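Local coordinates for protein VirX1 (Cyanophage Syn10, PDB 6QGM) that iodinates diverse substrates, as a viral halogenase related in sequence to the flavin-dependent tryptophan halogenases, at residues N135-T138 against Y139-E142; P126-T129 against F130-V134; P155-F159 against D160-A164; P516-Y519 against E520-D524; E261-E264 against E265-N269. All blocks are in the same frame, centred on the assembly; numbering follows the deposited sequence.

Contact 1 (N135-T138 against Y139-E142); sequences NSNT and YLAE
Thr-138 and Glu-142 extend together along one flank of the first turns of helix 137-143, which follows a turn in which Thr-138 bonds back to Asn-135. The methyl CG2 of Thr-138, placed anti to the backbone N, rests 3.4 Å from Glu-142 OE2, while backbone N of Glu-142 donates to Thr-138 O at 2.8 Å. The same torsion (chi1 -50°) turns OG1 back to Asn-135 O, which accepts its hydroxyl proton at 2.6 Å from above the carbonyl plane. Glu-142 reaches farther, its other oxygen forming a salt bridge with Arg-132 of the preceding helix. Tyr-139 leans against Ser-136: its ring edge meets Ser-136 CB nearly in plane, 3.8 Å from CD2, and Trp-501 and Met-508 of helix 494-512 pack against Tyr-139. Asn-137 OD1 lies 3.5 Å from Leu-140 CD1, the two side chains nearly perpendicular, and the Asn-137 amide is held by Asn-77, Phe-96 and Asp-162. Along the backbone, Ala-141 N donates to Asn-137 O, a nearly straight bond of 3.1 Å and 172°.

Contact 2 (P126-T129 against F130-V134); sequences PPET and FARFV
Arg-132 arches back over Glu-128 and Thr-129, from a short helix with few regular bonds onto the type I beta turn (Pro-126 to Thr-129) that leads into it. Its CB sits 3.5 Å from Thr-129 O. CG, beside the backbone N, lies 3.5 Å from Glu-128 O; there the chain bends at chi2 (-137°), and the guanidinium is carried over that same carbonyl, with Glu-128 O above one face, toward the rim. NE is turned to Glu-142. At the tip the two amino nitrogens part: NH1 touches Thr-129 CG2 at 3.8 Å and NH2 touches Glu-128 CG at 3.7 Å. The two charges nevertheless stay apart, with Glu-128 OE2 5.0 Å from Arg-132 NH2 and the carboxylate and guanidinium planes 79° apart. On the backbone, Phe-133 N donates to Thr-129 O at 2.9 Å, the first full helical turn. Thr-129 also fastens the turn, for Pro-126 O accepts both its backbone N and its hydroxyl, OG1 donating at 2.6 Å.

Contact 3 (P155-F159 against D160-A164); sequences PNFNF and DWDTA
Asp-162 and Asn-158 grip each other twice where the loop 155-159 runs into the short helix 159-162. Asn-158 N donates to Asp-162 OD2 at 2.9 Å, meeting it from above the carboxylate plane, and Asp-162 N returns a bond to Asn-158 O at 2.7 Å, almost head-on to the carbonyl. Packed against this pair is the buried Phe-157 ring: CD1 lies 3.6 Å from Asp-162 CB, and its far edge meets Thr-163 OG1, 3.3 Å from CZ. Thr-163 OG1 in turn donates weakly to Phe-159 O. Leu-140 and Asn-137 of helix 137-143 back Phe-157.

The cap bond is looser. Asn-158 is the N-cap, its CG anti to the backbone N (chi1 170°), yet OD1 bonds Trp-161 N weakly, at 3.4 Å. The amide stands at 89° to the indole, which is itself held, stacked on His-58. Arg-486 of the second subunit packs on Asn-158, Trp-161 and Asp-162. Toward solvent lie Asp-160, partly exposed, and Asn-156, whose carbonyl O comes 3.5 Å from Asp-162 OD2. The bond to Asn-158 N would suit an ionised Asp-162, and the neighbouring subunit's Arg-486, packed nearby, may favour that state.

Contact 4 (P516-Y519 against E520-D524); sequences PTHY and EFLRD
Glu-520 and Thr-517 exchange hydrogen bonds at the start of helix 518-527. Thr-517 N donates to Glu-520 OE1 at 2.9 Å and 172°, on the anti side of the carboxylate; in return Glu-520 N donates to Thr-517 OG1 at 3.2 Å. The hydroxyl faces the helix because chi1 of Thr-517 (66°) sets OG1 between its backbone N and carbonyl carbon. Regular helical bonds follow, beginning with Phe-521 N to Thr-517 O at 2.8 Å. Both ring nitrogens of His-518 are also engaged, ND1 with Met-267 O and NE2 with Tyr-75 N, which fixes the ring's rotation.

Packing on rings flanks these bonds. Leu-522 CD1 lies over one face of the His-518 imidazole, 3.8 Å from the centroid of the His-518 ring, a CH-pi contact. Pro-516 CG meets the edge of the Phe-521 ring. Arg-523 has CB over a face of Tyr-519, and its NH1 lies 3.7 Å from Tyr-519 CE2 with the guanidinium turned 82° from the ring.

A side-on salt bridge within 520-524 joins Arg-523 and Asp-524, NE and NH2 each taking one carboxylate oxygen. The reciprocal Thr-517 and Glu-520 bonds are those of a capping box, the classic N-terminal closure of a helix.

Contact 5 (E261-E264 against E265-N269); sequences ENRE and EEMHN
A chi1 of -78°, with CG anti to the carbonyl carbon, sends the extended Glu-266 side chain back to Glu-261 and Asn-262, where the carboxylate reaches two backbone N-H groups. Glu-266 lies on the single-turn helix 263-266, N-capped by Asn-262. OE2 accepts from Glu-261 N at 2.7 Å, nearly in line with its C-O bond, and from Asn-262 N at 2.9 Å on its anti lone pair. OE1 pairs with Arg-317 in a salt bridge that may ease the repulsion expected from Glu-261, whose OE1 lies 4.9 Å from Glu-266 OE2; Arg-317 also lies in a long, weak pair with Glu-261. The loop leading into the helix is thus tied to the residue that ends it. Asn-262 O completes the link by accepting Glu-266 N at 2.9 Å.

The cap bond is weak. Asn-262 CG stands anti to its backbone N (chi1 -174°), directing OD1 to Glu-265 N at 3.4 Å. Asn-262 and Glu-265 cross at a slant, amide and carboxylate planes 44° apart, on the exposed side.

On the inner side Arg-263 and Met-267 run down one flank. Arg-263 hydrogen-bonds through NH2 to Trp-287 O and meets that residue's ring in a cation-pi contact; Tyr-519 and Leu-522 pack on Met-267. Met-267 centres an inverse gamma turn where the helix stops, and its bent tip sets CE 3.5 Å from both CG and NE of Arg-263.

In the fold
Contacts 1 and 3 are buried, contacts 2 and 4 partly so, and contact 5 lies at the surface. All five sit at helix starts, but the closure differs: a beta turn in contact 2, weak asparagine caps in 3 and 5, a less certain one in 1, a capping box in 4. Contact 1 is the hub, joined to contact 2 by the Arg-132 salt bridge, to contact 3 by the Asn-137 amide and to contact 5 by a weak bond from Asn-269. Contact 4 touches contact 3 through Phe-521, and contact 5 through His-518. Contact 1 buries the Asn-137 amide, contact 3 pairs a carboxylate with backbone N-H beside Phe-157, and contact 5 sets acidic side chains at the surface.

Contact 1 (N135-T138 against Y139-E142)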
loop_
_atom_site.group_PDB
_atom_site.type_symbol
_atom_site.label_atom_id
_atom_site.label_comp_id
_atom_site.label_asym_id
_atom_site.label_seq_id
_atom_site.Cartn_x
_atom_site.Cartn_y
_atom_site.Cartn_z
ATOM N N ASN B 135 -2.765 14.458 26.125
ATOM C CA ASN B 135 -3.643 13.505 26.853
ATOM C C ASN B 135 -3.698 13.929 28.320
ATOM O O ASN B 135 -2.644 14.047 28.959
ATOM C CB ASN B 135 -3.188 12.058 26.652
ATOM C CG ASN B 135 -4.063 11.082 27.391
ATOM O OD1 ASN B 135 -4.407 11.339 28.546
ATOM N ND2 ASN B 135 -4.414 9.969 26.739
ATOM N N SER B 136 -4.905 14.161 28.823
ATOM C CA SER B 136 -5.171 14.665 30.193
ATOM C C SER B 136 -5.293 13.475 31.148
ATOM O O SER B 136 -5.123 13.668 32.363
ATOM C CB SER B 136 -6.403 15.558 30.214
ATOM O OG SER B 136 -6.262 16.646 29.298
ATOM N N ASN B 137 -5.558 12.283 30.612
ATOM C CA ASN B 137 -5.515 11.023 31.390
ATOM C C ASN B 137 -4.162 10.997 32.105
ATOM O O ASN B 137 -4.120 10.554 33.256
ATOM C CB ASN B 137 -5.782 9.799 30.506
ATOM C CG ASN B 137 -6.300 8.604 31.275
ATOM O OD1 ASN B 137 -6.494 8.682 32.492
ATOM N ND2 ASN B 137 -6.535 7.502 30.578
ATOM N N THR B 138 -3.117 11.504 31.450
ATOM C CA THR B 138 -1.732 11.683 31.981
ATOM C C THR B 138 -1.748 12.266 33.402
ATOM O O THR B 138 -0.987 11.771 34.245
ATOM C CB THR B 138 -0.913 12.599 31.062
ATOM O OG1 THR B 138 -1.067 12.104 29.730
ATOM C CG2 THR B 138 0.552 12.679 31.444
ATOM N N TYR B 139 -2.571 13.280 33.659
ATOM C CA TYR B 139 -2.651 13.985 34.968
ATOM C C TYR B 139 -3.189 13.053 36.057
ATOM O O TYR B 139 -2.668 13.111 37.188
ATOM C CB TYR B 139 -3.547 15.221 34.875
ATOM C CG TYR B 139 -3.048 16.287 33.935
ATOM C CD1 TYR B 139 -2.009 17.119 34.303
ATOM C CD2 TYR B 139 -3.630 16.491 32.700
ATOM C CE1 TYR B 139 -1.538 18.095 33.447
ATOM C CE2 TYR B 139 -3.193 17.486 31.848
ATOM C CZ TYR B 139 -2.143 18.301 32.225
ATOM O OH TYR B 139 -1.683 19.283 31.394
ATOM N N LEU B 140 -4.218 12.255 35.747
ATOM C CA LEU B 140 -4.799 11.252 36.682
ATOM C C LEU B 140 -3.682 10.273 37.073
ATOM O O LEU B 140 -3.467 10.043 38.282
ATOM C CB LEU B 140 -5.958 10.513 36.008
ATOM C CG LEU B 140 -7.157 11.373 35.605
ATOM C CD1 LEU B 140 -8.253 10.527 34.939
ATOM C CD2 LEU B 140 -7.708 12.147 36.806
ATOM N N ALA B 141 -2.999 9.729 36.067
ATOM C CA ALA B 141 -1.884 8.775 36.215
ATOM C C ALA B 141 -0.792 9.419 37.065
ATOM O O ALA B 141 -0.332 8.780 38.010
ATOM C CB ALA B 141 -1.370 8.374 34.863
ATOM N N GLU B 142 -0.435 10.664 36.768
ATOM C CA GLU B 142 0.735 11.353 37.380
ATOM C C GLU B 142 0.456 11.668 38.851
ATOM O O GLU B 142 1.381 11.482 39.644
ATOM C CB GLU B 142 1.115 12.612 36.597
ATOM C CG GLU B 142 1.957 12.293 35.383
ATOM C CD GLU B 142 2.712 13.446 34.748
ATOM O OE1 GLU B 142 2.928 14.454 35.428
ATOM O OE2 GLU B 142 3.113 13.317 33.570
#

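Contact 2 (P126-T129 against F130-V134)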
loop_
_atom_site.group_PDB
_atom_site.type_symbol
_atom_site.label_atom_id
_atom_site.label_comp_id
_atom_site.label_asym_id
_atom_site.label_seq_id
_atom_site.Cartn_x
_atom_site.Cartn_y
_atom_site.Cartn_z
ATOM N N PRO B 126 10.307 19.478 28.502
ATOM C CA PRO B 126 11.072 18.233 28.477
ATOM C C PRO B 126 10.220 17.091 27.936
ATOM O O PRO B 126 8.997 17.221 27.851
ATOM C CB PRO B 126 11.434 17.999 29.953
ATOM C CG PRO B 126 10.348 18.728 30.707
ATOM C CD PRO B 126 10.077 19.965 29.873
ATOM N N PRO B 127 10.840 15.945 27.560
ATOM C CA PRO B 127 10.105 14.816 26.966
ATOM C C PRO B 127 8.815 14.383 27.698
ATOM O O PRO B 127 7.866 13.996 27.023
ATOM C CB PRO B 127 11.152 13.692 26.988
ATOM C CG PRO B 127 12.488 14.408 26.886
ATOM C CD PRO B 127 12.291 15.702 27.648
ATOM N N GLU B 128 8.767 14.477 29.033
ATOM C CA GLU B 128 7.594 14.033 29.824
ATOM C C GLU B 128 6.387 14.942 29.562
ATOM O O GLU B 128 5.290 14.575 30.024
ATOM C CB GLU B 128 7.893 13.985 31.325
ATOM C CG GLU B 128 8.344 15.300 31.929
ATOM C CD GLU B 128 9.864 15.496 31.976
ATOM O OE1 GLU B 128 10.577 14.861 31.143
ATOM O OE2 GLU B 128 10.341 16.309 32.835
ATOM N N THR B 129 6.556 16.074 28.867
ATOM C CA THR B 129 5.472 17.067 28.639
ATOM C C THR B 129 4.640 16.711 27.401
ATOM O O THR B 129 3.500 17.255 27.309
ATOM C CB THR B 129 5.970 18.512 28.533
ATOM O OG1 THR B 129 6.835 18.623 27.399
ATOM C CG2 THR B 129 6.648 18.969 29.813
ATOM N N PHE B 130 5.141 15.871 26.483
ATOM C CA PHE B 130 4.371 15.469 25.275
ATOM C C PHE B 130 3.038 14.855 25.717
ATOM O O PHE B 130 1.967 15.281 25.194
ATOM C CB PHE B 130 5.115 14.495 24.363
ATOM C CG PHE B 130 4.243 13.973 23.246
ATOM C CD1 PHE B 130 3.934 14.772 22.158
ATOM C CD2 PHE B 130 3.679 12.700 23.317
ATOM C CE1 PHE B 130 3.107 14.297 21.153
ATOM C CE2 PHE B 130 2.870 12.219 22.300
ATOM C CZ PHE B 130 2.578 13.025 21.223
ATOM N N ALA B 131 3.083 13.888 26.646
ATOM C CA ALA B 131 1.883 13.141 27.088
ATOM C C ALA B 131 0.878 14.129 27.715
ATOM O O ALA B 131 -0.315 14.074 27.372
ATOM C CB ALA B 131 2.289 12.047 28.043
ATOM N N ARG B 132 1.363 15.014 28.594
ATOM C CA ARG B 132 0.551 16.054 29.263
ATOM C C ARG B 132 -0.096 16.932 28.204
ATOM O O ARG B 132 -1.246 17.320 28.394
ATOM C CB ARG B 132 1.417 16.937 30.157
ATOM C CG ARG B 132 2.354 16.169 31.067
ATOM C CD ARG B 132 2.356 16.770 32.444
ATOM N NE ARG B 132 3.441 16.207 33.230
ATOM C CZ ARG B 132 4.605 16.794 33.451
ATOM N NH1 ARG B 132 4.862 18.001 32.968
ATOM N NH2 ARG B 132 5.509 16.171 34.184
ATOM N N PHE B 133 0.644 17.240 27.140
ATOM C CA PHE B 133 0.245 18.217 26.106
ATOM C C PHE B 133 -0.779 17.594 25.157
ATOM O O PHE B 133 -1.392 18.356 24.426
ATOM C CB PHE B 133 1.468 18.723 25.343
ATOM C CG PHE B 133 1.190 19.838 24.362
ATOM C CD1 PHE B 133 1.119 21.157 24.784
ATOM C CD2 PHE B 133 0.993 19.569 23.018
ATOM C CE1 PHE B 133 0.855 22.179 23.878
ATOM C CE2 PHE B 133 0.743 20.596 22.120
ATOM C CZ PHE B 133 0.671 21.899 22.544
ATOM N N VAL B 134 -0.970 16.278 25.142
ATOM C CA VAL B 134 -1.894 15.641 24.147
ATOM C C VAL B 134 -2.933 14.757 24.834
ATOM O O VAL B 134 -3.906 14.385 24.158
ATOM C CB VAL B 134 -1.130 14.843 23.079
ATOM C CG1 VAL B 134 -0.176 15.749 22.317
ATOM C CG2 VAL B 134 -0.414 13.632 23.680
#

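Contact 3 (P155-F159 against D160-A164)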
loop_
_atom_site.group_PDB
_atom_site.type_symbol
_atom_site.label_atom_id
_atom_site.label_comp_id
_atom_site.label_asym_id
_atom_site.label_seq_id
_atom_site.Cartn_x
_atom_site.Cartn_y
_atom_site.Cartn_z
ATOM N N PRO B 155 -10.327 16.840 29.906
ATOM C CA PRO B 155 -10.619 16.835 28.474
ATOM C C PRO B 155 -10.327 15.494 27.794
ATOM O O PRO B 155 -9.274 14.952 28.043
ATOM C CB PRO B 155 -9.677 17.894 27.896
ATOM C CG PRO B 155 -9.333 18.787 29.067
ATOM C CD PRO B 155 -9.347 17.870 30.273
ATOM N N ASN B 156 -11.272 15.003 26.986
ATOM C CA ASN B 156 -11.065 13.875 26.037
ATOM C C ASN B 156 -10.752 12.576 26.789
ATOM O O ASN B 156 -10.080 11.709 26.216
ATOM C CB ASN B 156 -9.971 14.207 25.012
ATOM C CG ASN B 156 -10.535 14.803 23.734
ATOM O OD1 ASN B 156 -10.064 15.837 23.243
ATOM N ND2 ASN B 156 -11.568 14.172 23.199
ATOM N N PHE B 157 -11.263 12.431 28.015
ATOM C CA PHE B 157 -11.135 11.224 28.869
ATOM C C PHE B 157 -12.523 10.635 29.109
ATOM O O PHE B 157 -13.416 11.368 29.571
ATOM C CB PHE B 157 -10.494 11.579 30.209
ATOM C CG PHE B 157 -10.519 10.472 31.235
ATOM C CD1 PHE B 157 -9.766 9.312 31.053
ATOM C CD2 PHE B 157 -11.292 10.599 32.381
ATOM C CE1 PHE B 157 -9.795 8.292 32.000
ATOM C CE2 PHE B 157 -11.303 9.584 33.323
ATOM C CZ PHE B 157 -10.564 8.435 33.139
ATOM N N ASN B 158 -12.673 9.342 28.816
ATOM C CA ASN B 158 -13.934 8.570 28.969
ATOM C C ASN B 158 -13.658 7.435 29.966
ATOM O O ASN B 158 -13.019 6.463 29.570
ATOM C CB ASN B 158 -14.424 8.114 27.595
ATOM C CG ASN B 158 -15.566 7.115 27.618
ATOM O OD1 ASN B 158 -15.793 6.397 28.599
ATOM N ND2 ASN B 158 -16.283 7.068 26.514
ATOM N N PHE B 159 -14.105 7.578 31.216
ATOM C CA PHE B 159 -13.777 6.672 32.347
ATOM C C PHE B 159 -13.919 5.202 31.913
ATOM O O PHE B 159 -12.937 4.457 32.066
ATOM C CB PHE B 159 -14.626 7.019 33.578
ATOM C CG PHE B 159 -14.421 6.049 34.712
ATOM C CD1 PHE B 159 -13.286 6.124 35.507
ATOM C CD2 PHE B 159 -15.338 5.044 34.969
ATOM C CE1 PHE B 159 -13.076 5.227 36.544
ATOM C CE2 PHE B 159 -15.117 4.141 35.991
ATOM C CZ PHE B 159 -13.990 4.236 36.779
ATOM N N ASP B 160 -15.083 4.811 31.388
ATOM C CA ASP B 160 -15.400 3.411 30.979
ATOM C C ASP B 160 -14.303 2.824 30.077
ATOM O O ASP B 160 -13.863 1.686 30.345
ATOM C CB ASP B 160 -16.741 3.310 30.248
ATOM C CG ASP B 160 -17.893 2.943 31.172
ATOM O OD1 ASP B 160 -17.866 3.392 32.354
ATOM O OD2 ASP B 160 -18.785 2.162 30.722
ATOM N N TRP B 161 -13.915 3.557 29.034
ATOM C CA TRP B 161 -13.125 3.019 27.890
ATOM C C TRP B 161 -11.649 3.440 27.943
ATOM O O TRP B 161 -10.847 2.707 27.346
ATOM C CB TRP B 161 -13.792 3.419 26.572
ATOM C CG TRP B 161 -15.083 2.692 26.385
ATOM C CD1 TRP B 161 -16.327 3.116 26.751
ATOM C CD2 TRP B 161 -15.245 1.371 25.849
ATOM N NE1 TRP B 161 -17.259 2.158 26.443
ATOM C CE2 TRP B 161 -16.623 1.084 25.880
ATOM C CE3 TRP B 161 -14.367 0.434 25.291
ATOM C CZ2 TRP B 161 -17.139 -0.120 25.407
ATOM C CZ3 TRP B 161 -14.879 -0.766 24.824
ATOM C CH2 TRP B 161 -16.249 -1.032 24.890
ATOM N N ASP B 162 -11.310 4.556 28.596
ATOM C CA ASP B 162 -9.926 5.090 28.721
ATOM C C ASP B 162 -9.310 4.672 30.054
ATOM O O ASP B 162 -8.166 5.081 30.317
ATOM C CB ASP B 162 -9.880 6.615 28.603
ATOM C CG ASP B 162 -10.184 7.123 27.205
ATOM O OD1 ASP B 162 -10.058 6.321 26.245
ATOM O OD2 ASP B 162 -10.546 8.325 27.090
ATOM N N THR B 163 -10.025 3.896 30.867
ATOM C CA THR B 163 -9.466 3.258 32.082
ATOM C C THR B 163 -9.519 1.749 31.887
ATOM O O THR B 163 -10.618 1.235 31.630
ATOM C CB THR B 163 -10.193 3.701 33.353
ATOM O OG1 THR B 163 -10.260 5.130 33.393
ATOM C CG2 THR B 163 -9.483 3.226 34.594
ATOM N N ALA B 164 -8.360 1.095 31.981
ATOM C CA ALA B 164 -8.204 -0.376 32.028
ATOM C C ALA B 164 -7.939 -0.795 33.483
ATOM O O ALA B 164 -8.247 0.003 34.390
ATOM C CB ALA B 164 -7.102 -0.808 31.097
#

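Contact 4 (P516-Y519 against E520-D524)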
loop_
_atom_site.group_PDB
_atom_site.type_symbol
_atom_site.label_atom_id
_atom_site.label_comp_id
_atom_site.label_asym_id
_atom_site.label_seq_id
_atom_site.Cartn_x
_atom_site.Cartn_y
_atom_site.Cartn_z
ATOM N N PRO B 516 -10.550 12.551 44.148
ATOM C CA PRO B 516 -10.151 11.415 44.973
ATOM C C PRO B 516 -8.917 10.689 44.410
ATOM O O PRO B 516 -8.737 10.654 43.204
ATOM C CB PRO B 516 -11.375 10.491 44.977
ATOM C CG PRO B 516 -12.256 10.975 43.835
ATOM C CD PRO B 516 -11.918 12.432 43.625
ATOM N N THR B 517 -8.088 10.137 45.303
ATOM C CA THR B 517 -6.933 9.268 44.961
ATOM C C THR B 517 -7.466 7.927 44.473
ATOM O O THR B 517 -8.588 7.577 44.863
ATOM C CB THR B 517 -6.000 9.042 46.154
ATOM O OG1 THR B 517 -6.728 8.295 47.128
ATOM C CG2 THR B 517 -5.498 10.327 46.770
ATOM N N HIS B 518 -6.682 7.210 43.672
ATOM C CA HIS B 518 -6.973 5.838 43.169
ATOM C C HIS B 518 -7.563 4.977 44.298
ATOM O O HIS B 518 -8.622 4.360 44.077
ATOM C CB HIS B 518 -5.698 5.210 42.568
ATOM C CG HIS B 518 -5.926 3.896 41.920
ATOM N ND1 HIS B 518 -4.937 2.951 41.808
ATOM C CD2 HIS B 518 -7.033 3.370 41.351
ATOM C CE1 HIS B 518 -5.422 1.893 41.194
ATOM N NE2 HIS B 518 -6.705 2.121 40.910
ATOM N N TYR B 519 -6.911 4.954 45.464
ATOM C CA TYR B 519 -7.292 4.109 46.618
ATOM C C TYR B 519 -8.666 4.559 47.128
ATOM O O TYR B 519 -9.567 3.715 47.303
ATOM C CB TYR B 519 -6.209 4.150 47.707
ATOM C CG TYR B 519 -6.728 3.649 49.024
ATOM C CD1 TYR B 519 -6.864 2.299 49.269
ATOM C CD2 TYR B 519 -7.155 4.538 49.997
ATOM C CE1 TYR B 519 -7.428 1.842 50.449
ATOM C CE2 TYR B 519 -7.726 4.099 51.176
ATOM C CZ TYR B 519 -7.853 2.741 51.409
ATOM O OH TYR B 519 -8.372 2.272 52.582
ATOM N N GLU B 520 -8.817 5.864 47.366
ATOM C CA GLU B 520 -10.090 6.479 47.830
ATOM C C GLU B 520 -11.205 6.109 46.846
ATOM O O GLU B 520 -12.261 5.666 47.314
ATOM C CB GLU B 520 -9.953 7.993 47.969
ATOM C CG GLU B 520 -9.103 8.435 49.146
ATOM C CD GLU B 520 -8.813 9.930 49.185
ATOM O OE1 GLU B 520 -8.805 10.561 48.104
ATOM O OE2 GLU B 520 -8.717 10.489 50.332
ATOM N N PHE B 521 -10.982 6.263 45.533
ATOM C CA PHE B 521 -12.003 5.982 44.489
ATOM C C PHE B 521 -12.431 4.520 44.608
ATOM O O PHE B 521 -13.643 4.264 44.667
ATOM C CB PHE B 521 -11.499 6.286 43.076
ATOM C CG PHE B 521 -12.566 6.224 42.002
ATOM C CD1 PHE B 521 -12.973 5.016 41.449
ATOM C CD2 PHE B 521 -13.183 7.381 41.564
ATOM C CE1 PHE B 521 -13.953 4.974 40.472
ATOM C CE2 PHE B 521 -14.160 7.336 40.584
ATOM C CZ PHE B 521 -14.542 6.137 40.042
ATOM N N LEU B 522 -11.465 3.596 44.651
ATOM C CA LEU B 522 -11.724 2.134 44.727
ATOM C C LEU B 522 -12.537 1.850 45.995
ATOM O O LEU B 522 -13.546 1.118 45.906
ATOM C CB LEU B 522 -10.392 1.374 44.718
ATOM C CG LEU B 522 -9.699 1.224 43.359
ATOM C CD1 LEU B 522 -8.269 0.703 43.515
ATOM C CD2 LEU B 522 -10.493 0.308 42.441
ATOM N N ARG B 523 -12.116 2.428 47.125
ATOM C CA ARG B 523 -12.716 2.186 48.461
ATOM C C ARG B 523 -14.193 2.612 48.435
ATOM O O ARG B 523 -15.039 1.825 48.907
ATOM C CB ARG B 523 -11.934 2.940 49.538
ATOM C CG ARG B 523 -12.403 2.658 50.960
ATOM C CD ARG B 523 -11.806 3.646 51.939
ATOM N NE ARG B 523 -12.265 4.980 51.598
ATOM C CZ ARG B 523 -11.638 6.112 51.913
ATOM N NH1 ARG B 523 -10.517 6.085 52.620
ATOM N NH2 ARG B 523 -12.123 7.266 51.490
ATOM N N ASP B 524 -14.483 3.792 47.871
ATOM C CA ASP B 524 -15.810 4.459 47.943
ATOM C C ASP B 524 -16.713 3.953 46.816
ATOM O O ASP B 524 -17.891 3.706 47.106
ATOM C CB ASP B 524 -15.648 5.977 47.947
ATOM C CG ASP B 524 -14.872 6.483 49.151
ATOM O OD1 ASP B 524 -14.998 5.859 50.227
ATOM O OD2 ASP B 524 -14.130 7.489 49.003
#

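Contact 5 (E261-E264 against E265-N269)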
loop_
_atom_site.group_PDB
_atom_site.type_symbol
_atom_site.label_atom_id
_atom_site.label_comp_id
_atom_site.label_asym_id
_atom_site.label_seq_id
_atom_site.Cartn_x
_atom_site.Cartn_y
_atom_site.Cartn_z
ATOM N N GLU B 261 3.905 -1.441 51.789
ATOM C CA GLU B 261 4.466 -0.709 52.959
ATOM C C GLU B 261 3.525 0.449 53.302
ATOM O O GLU B 261 3.182 0.583 54.475
ATOM C CB GLU B 261 5.896 -0.242 52.672
ATOM C CG GLU B 261 6.885 -1.398 52.639
ATOM C CD GLU B 261 8.343 -1.044 52.463
ATOM O OE1 GLU B 261 8.624 0.037 51.894
ATOM O OE2 GLU B 261 9.184 -1.867 52.907
ATOM N N ASN B 262 3.139 1.248 52.304
ATOM C CA ASN B 262 2.141 2.342 52.438
ATOM C C ASN B 262 1.114 2.200 51.311
ATOM O O ASN B 262 1.273 2.840 50.269
ATOM C CB ASN B 262 2.806 3.718 52.495
ATOM C CG ASN B 262 1.814 4.826 52.784
ATOM O OD1 ASN B 262 0.623 4.709 52.491
ATOM N ND2 ASN B 262 2.305 5.923 53.333
ATOM N N ARG B 263 0.083 1.393 51.558
ATOM C CA ARG B 263 -0.889 0.898 50.553
ATOM C C ARG B 263 -1.585 2.045 49.815
ATOM O O ARG B 263 -1.710 1.967 48.586
ATOM C CB ARG B 263 -1.892 -0.001 51.264
ATOM C CG ARG B 263 -2.928 -0.625 50.349
ATOM C CD ARG B 263 -3.993 -1.189 51.247
ATOM N NE ARG B 263 -4.939 -1.977 50.505
ATOM C CZ ARG B 263 -6.211 -2.146 50.827
ATOM N NH1 ARG B 263 -6.702 -1.564 51.906
ATOM N NH2 ARG B 263 -6.982 -2.899 50.072
ATOM N N GLU B 264 -2.072 3.047 50.546
ATOM C CA GLU B 264 -2.786 4.226 49.967
ATOM C C GLU B 264 -1.832 4.917 48.987
ATOM O O GLU B 264 -2.266 5.098 47.847
ATOM C CB GLU B 264 -3.244 5.171 51.076
ATOM C CG GLU B 264 -4.349 4.582 51.945
ATOM C CD GLU B 264 -4.984 5.548 52.936
ATOM O OE1 GLU B 264 -4.982 6.768 52.660
ATOM O OE2 GLU B 264 -5.481 5.095 53.996
ATOM N N GLU B 265 -0.591 5.224 49.395
ATOM C CA GLU B 265 0.416 5.953 48.573
ATOM C C GLU B 265 0.884 5.108 47.377
ATOM O O GLU B 265 1.141 5.687 46.309
ATOM C CB GLU B 265 1.644 6.341 49.404
ATOM C CG GLU B 265 1.463 7.565 50.280
ATOM C CD GLU B 265 2.778 8.216 50.739
ATOM O OE1 GLU B 265 3.793 8.123 50.004
ATOM O OE2 GLU B 265 2.801 8.875 51.805
ATOM N N GLU B 266 0.991 3.789 47.548
ATOM C CA GLU B 266 1.731 2.873 46.631
ATOM C C GLU B 266 0.821 2.291 45.549
ATOM O O GLU B 266 1.350 1.948 44.483
ATOM C CB GLU B 266 2.324 1.701 47.407
ATOM C CG GLU B 266 3.583 2.019 48.178
ATOM C CD GLU B 266 4.318 0.744 48.559
ATOM O OE1 GLU B 266 4.958 0.132 47.647
ATOM O OE2 GLU B 266 4.210 0.337 49.742
ATOM N N MET B 267 -0.472 2.127 45.829
ATOM C CA MET B 267 -1.441 1.468 44.917
ATOM C C MET B 267 -1.712 2.388 43.730
ATOM O O MET B 267 -2.762 3.057 43.697
ATOM C CB MET B 267 -2.749 1.138 45.638
ATOM C CG MET B 267 -3.636 0.232 44.841
ATOM S SD MET B 267 -5.214 -0.000 45.662
ATOM C CE MET B 267 -4.655 -0.569 47.270
ATOM N N HIS B 268 -0.786 2.397 42.773
ATOM C CA HIS B 268 -0.774 3.359 41.647
ATOM C C HIS B 268 -1.807 2.979 40.586
ATOM O O HIS B 268 -1.990 1.786 40.281
ATOM C CB HIS B 268 0.645 3.525 41.095
ATOM C CG HIS B 268 1.524 4.276 42.039
ATOM N ND1 HIS B 268 2.882 4.179 42.014
ATOM C CD2 HIS B 268 1.230 5.111 43.058
ATOM C CE1 HIS B 268 3.394 4.929 42.964
ATOM N NE2 HIS B 268 2.403 5.510 43.615
ATOM N N ASN B 269 -2.506 4.027 40.154
ATOM C CA ASN B 269 -3.173 4.263 38.851
ATOM C C ASN B 269 -2.463 3.676 37.608
ATOM O O ASN B 269 -3.026 3.861 36.518
ATOM C CB ASN B 269 -3.199 5.779 38.668
ATOM C CG ASN B 269 -4.549 6.297 38.260
ATOM O OD1 ASN B 269 -5.455 5.518 37.979
ATOM N ND2 ASN B 269 -4.679 7.612 38.247
#